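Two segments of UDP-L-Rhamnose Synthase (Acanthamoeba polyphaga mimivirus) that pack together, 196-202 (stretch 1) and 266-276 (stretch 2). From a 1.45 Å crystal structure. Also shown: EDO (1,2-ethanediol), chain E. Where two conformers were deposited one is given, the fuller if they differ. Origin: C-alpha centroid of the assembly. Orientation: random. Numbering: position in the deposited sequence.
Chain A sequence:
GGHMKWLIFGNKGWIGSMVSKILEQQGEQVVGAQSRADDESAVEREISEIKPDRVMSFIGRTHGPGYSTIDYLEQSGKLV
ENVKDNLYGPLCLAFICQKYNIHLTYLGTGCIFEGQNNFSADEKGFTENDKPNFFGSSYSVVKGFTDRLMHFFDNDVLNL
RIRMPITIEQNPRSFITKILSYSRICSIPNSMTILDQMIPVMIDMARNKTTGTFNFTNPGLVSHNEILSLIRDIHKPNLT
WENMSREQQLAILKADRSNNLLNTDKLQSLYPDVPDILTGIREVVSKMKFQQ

Stretch 1, residues 196-202: DQMIPVM
Stretch 2, residues 266-276: KLQSLYPDVPD

This is a small, mainly apolar contact, burying 330 Å² in all, in which one side of a kinked helix, of which 196-202 is a part, packs without any hydrogen bond against the end of a second helix and the turn that follows it. The kink lies where N of Pro200, which has no hydrogen to give, and N of Val201 lack bonds to the turn before; Met202 N to Met198 O (3.0 Å) resumes the pattern. Stretch 2 enters as a helix already under way at Lys266; Tyr271 to Val274 then form a type I turn, with Pro272 at -72/-10 and Asp273 at -97/2, before Val274 and Pro275 extend (psi 124° and 144°). The register runs in opposite senses, pairing Gln197 with Val274 (CA to CA 7.2 Å) and Val201 with Tyr271 (CA to CA 7.6 Å).

Val201 (chi1 t), the most covered residue, points toward stretch 2. It is short and branched, and its CG1 methyl lies 3.7 Å from the centroid of the Tyr271 ring, 11° off the normal, a CH-pi contact over the face; Tyr271 holds the ring there with chi1 m, chi2 -81°. Val201 CG2 meets Val274 CG2 at 4.2 Å.

Met198 starts sideways, but its flexible chain (m, t, p) brings CE to branched methyls, 3.4 Å from CD2 of Leu267 (t, p) and 4.0 Å from CG1 of Val274 (t). Gln197 (m, t, chi3 17°) lays OE1, hydrogen-bonded elsewhere in the structure, 3.6 Å from CG of the apolar Pro275 ring. Beside the turn, Asp273 N donates to ethanediol O2 at 2.9 Å.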

# COMPACT_ATOMS: atom_id res chain seq x y z
N ASP A 196 13.79 -2.00 -26.46
CA ASP A 196 13.69 -2.29 -27.91
C ASP A 196 13.61 -3.81 -28.14
O ASP A 196 12.87 -4.25 -28.99
CB ASP A 196 14.82 -1.64 -28.70
CG ASP A 196 14.91 -0.16 -28.45
OD1 ASP A 196 14.36 0.61 -29.27
OD2 ASP A 196 15.54 0.24 -27.45
N GLN A 197 14.35 -4.58 -27.35
CA GLN A 197 14.42 -6.04 -27.46
C GLN A 197 13.26 -6.72 -26.75
O GLN A 197 12.79 -7.79 -27.22
CB GLN A 197 15.78 -6.51 -26.94
CG GLN A 197 16.89 -6.08 -27.88
CD GLN A 197 18.27 -6.22 -27.28
OE1 GLN A 197 18.43 -6.91 -26.28
NE2 GLN A 197 19.23 -5.55 -27.90
N MET A 198 12.79 -6.17 -25.63
CA MET A 198 11.91 -6.96 -24.75
C MET A 198 10.45 -6.50 -24.86
O MET A 198 9.60 -7.26 -24.44
CB MET A 198 12.47 -6.96 -23.32
CG MET A 198 13.87 -7.53 -23.29
SD MET A 198 14.47 -7.96 -21.63
CE MET A 198 13.43 -9.39 -21.31
N ILE A 199 10.17 -5.34 -25.47
CA ILE A 199 8.75 -4.92 -25.65
C ILE A 199 8.06 -5.97 -26.54
O ILE A 199 6.99 -6.44 -26.17
CB ILE A 199 8.62 -3.47 -26.13
CG1 ILE A 199 8.76 -2.52 -24.95
CG2 ILE A 199 7.27 -3.27 -26.82
CD1 ILE A 199 8.81 -1.07 -25.32
N PRO A 200 8.66 -6.40 -27.67
CA PRO A 200 8.02 -7.44 -28.47
C PRO A 200 7.70 -8.72 -27.71
O PRO A 200 6.70 -9.34 -27.97
CB PRO A 200 9.06 -7.70 -29.56
CG PRO A 200 9.76 -6.37 -29.71
CD PRO A 200 9.88 -5.88 -28.28
N VAL A 201 8.59 -9.12 -26.80
CA VAL A 201 8.37 -10.31 -25.96
C VAL A 201 7.16 -10.04 -25.06
O VAL A 201 6.32 -10.95 -24.91
CB VAL A 201 9.66 -10.60 -25.18
CG1 VAL A 201 9.45 -11.63 -24.12
CG2 VAL A 201 10.81 -11.02 -26.09
N MET A 202 7.10 -8.85 -24.46
CA MET A 202 6.01 -8.53 -23.51
C MET A 202 4.68 -8.62 -24.27
O MET A 202 3.74 -9.22 -23.75
CB MET A 202 6.19 -7.13 -22.90
CG MET A 202 4.92 -6.65 -22.25
SD MET A 202 5.15 -5.14 -21.38
CE MET A 202 5.42 -4.05 -22.75
N LYS A 266 13.09 -18.41 -15.80
CA LYS A 266 11.67 -18.59 -16.14
C LYS A 266 11.40 -17.97 -17.51
O LYS A 266 10.77 -18.64 -18.34
CB LYS A 266 10.75 -18.01 -15.07
CG LYS A 266 9.28 -18.33 -15.31
CD LYS A 266 8.41 -17.69 -14.27
CE LYS A 266 6.95 -18.04 -14.44
NZ LYS A 266 6.09 -17.43 -13.40
N LEU A 267 11.80 -16.72 -17.75
CA LEU A 267 11.58 -16.05 -19.05
C LEU A 267 12.36 -16.83 -20.11
O LEU A 267 11.85 -16.95 -21.23
CB LEU A 267 12.07 -14.60 -18.99
CG LEU A 267 11.78 -13.79 -20.25
CD1 LEU A 267 10.28 -13.67 -20.50
CD2 LEU A 267 12.46 -12.46 -20.17
N GLN A 268 13.61 -17.23 -19.82
CA GLN A 268 14.47 -17.91 -20.83
C GLN A 268 13.83 -19.23 -21.29
O GLN A 268 14.13 -19.62 -22.44
CB GLN A 268 15.88 -18.09 -20.29
CG GLN A 268 16.64 -16.77 -20.21
CD GLN A 268 18.04 -16.98 -19.69
OE1 GLN A 268 18.42 -16.56 -18.58
NE2 GLN A 268 18.83 -17.64 -20.52
N SER A 269 13.03 -19.88 -20.44
CA SER A 269 12.33 -21.16 -20.76
C SER A 269 11.34 -20.91 -21.89
O SER A 269 11.07 -21.86 -22.65
CB SER A 269 11.66 -21.77 -19.58
OG SER A 269 10.52 -20.99 -19.15
N LEU A 270 10.84 -19.68 -22.03
CA LEU A 270 9.81 -19.34 -23.04
C LEU A 270 10.44 -18.57 -24.20
O LEU A 270 9.91 -18.66 -25.33
CB LEU A 270 8.69 -18.53 -22.37
CG LEU A 270 7.92 -19.23 -21.27
CD1 LEU A 270 6.76 -18.32 -20.79
CD2 LEU A 270 7.40 -20.60 -21.70
N TYR A 271 11.47 -17.78 -23.94
CA TYR A 271 12.06 -16.85 -24.92
C TYR A 271 13.56 -17.02 -24.84
O TYR A 271 14.24 -16.19 -24.24
CB TYR A 271 11.59 -15.43 -24.65
CG TYR A 271 10.10 -15.30 -24.83
CD1 TYR A 271 9.55 -15.14 -26.09
CD2 TYR A 271 9.26 -15.32 -23.74
CE1 TYR A 271 8.19 -15.01 -26.25
CE2 TYR A 271 7.88 -15.22 -23.88
CZ TYR A 271 7.34 -15.08 -25.14
OH TYR A 271 5.99 -14.93 -25.27
N PRO A 272 14.10 -18.11 -25.42
CA PRO A 272 15.55 -18.35 -25.36
C PRO A 272 16.42 -17.41 -26.21
O PRO A 272 17.60 -17.41 -26.00
CB PRO A 272 15.64 -19.83 -25.77
CG PRO A 272 14.48 -19.99 -26.73
CD PRO A 272 13.36 -19.21 -26.06
N ASP A 273 15.87 -16.58 -27.10
CA ASP A 273 16.71 -15.76 -28.01
C ASP A 273 16.88 -14.35 -27.45
O ASP A 273 17.47 -13.51 -28.16
CB ASP A 273 16.15 -15.71 -29.44
CG ASP A 273 16.02 -17.08 -30.10
OD1 ASP A 273 16.65 -18.06 -29.59
OD2 ASP A 273 15.26 -17.17 -31.07
N VAL A 274 16.33 -14.03 -26.26
CA VAL A 274 16.58 -12.68 -25.68
C VAL A 274 18.07 -12.60 -25.44
O VAL A 274 18.60 -13.42 -24.70
CB VAL A 274 15.84 -12.44 -24.35
CG1 VAL A 274 16.15 -11.05 -23.80
CG2 VAL A 274 14.33 -12.63 -24.52
N PRO A 275 18.76 -11.59 -25.99
CA PRO A 275 20.21 -11.48 -25.90
C PRO A 275 20.67 -11.25 -24.45
O PRO A 275 19.98 -10.53 -23.71
CB PRO A 275 20.55 -10.24 -26.72
CG PRO A 275 19.40 -10.12 -27.70
CD PRO A 275 18.19 -10.57 -26.91
N ASP A 276 21.81 -11.83 -24.07
CA ASP A 276 22.44 -11.42 -22.79
C ASP A 276 22.63 -9.91 -22.84
O ASP A 276 22.71 -9.28 -23.93
CB ASP A 276 23.75 -12.14 -22.53
CG ASP A 276 24.84 -11.61 -23.43
OD1 ASP A 276 25.41 -10.57 -23.07
OD2 ASP A 276 25.13 -12.24 -24.51
C1 EDO E . 12.68 -13.29 -28.14
O1 EDO E . 13.84 -12.53 -28.44
C2 EDO E . 12.66 -14.69 -28.63
O2 EDO E . 13.18 -15.69 -27.75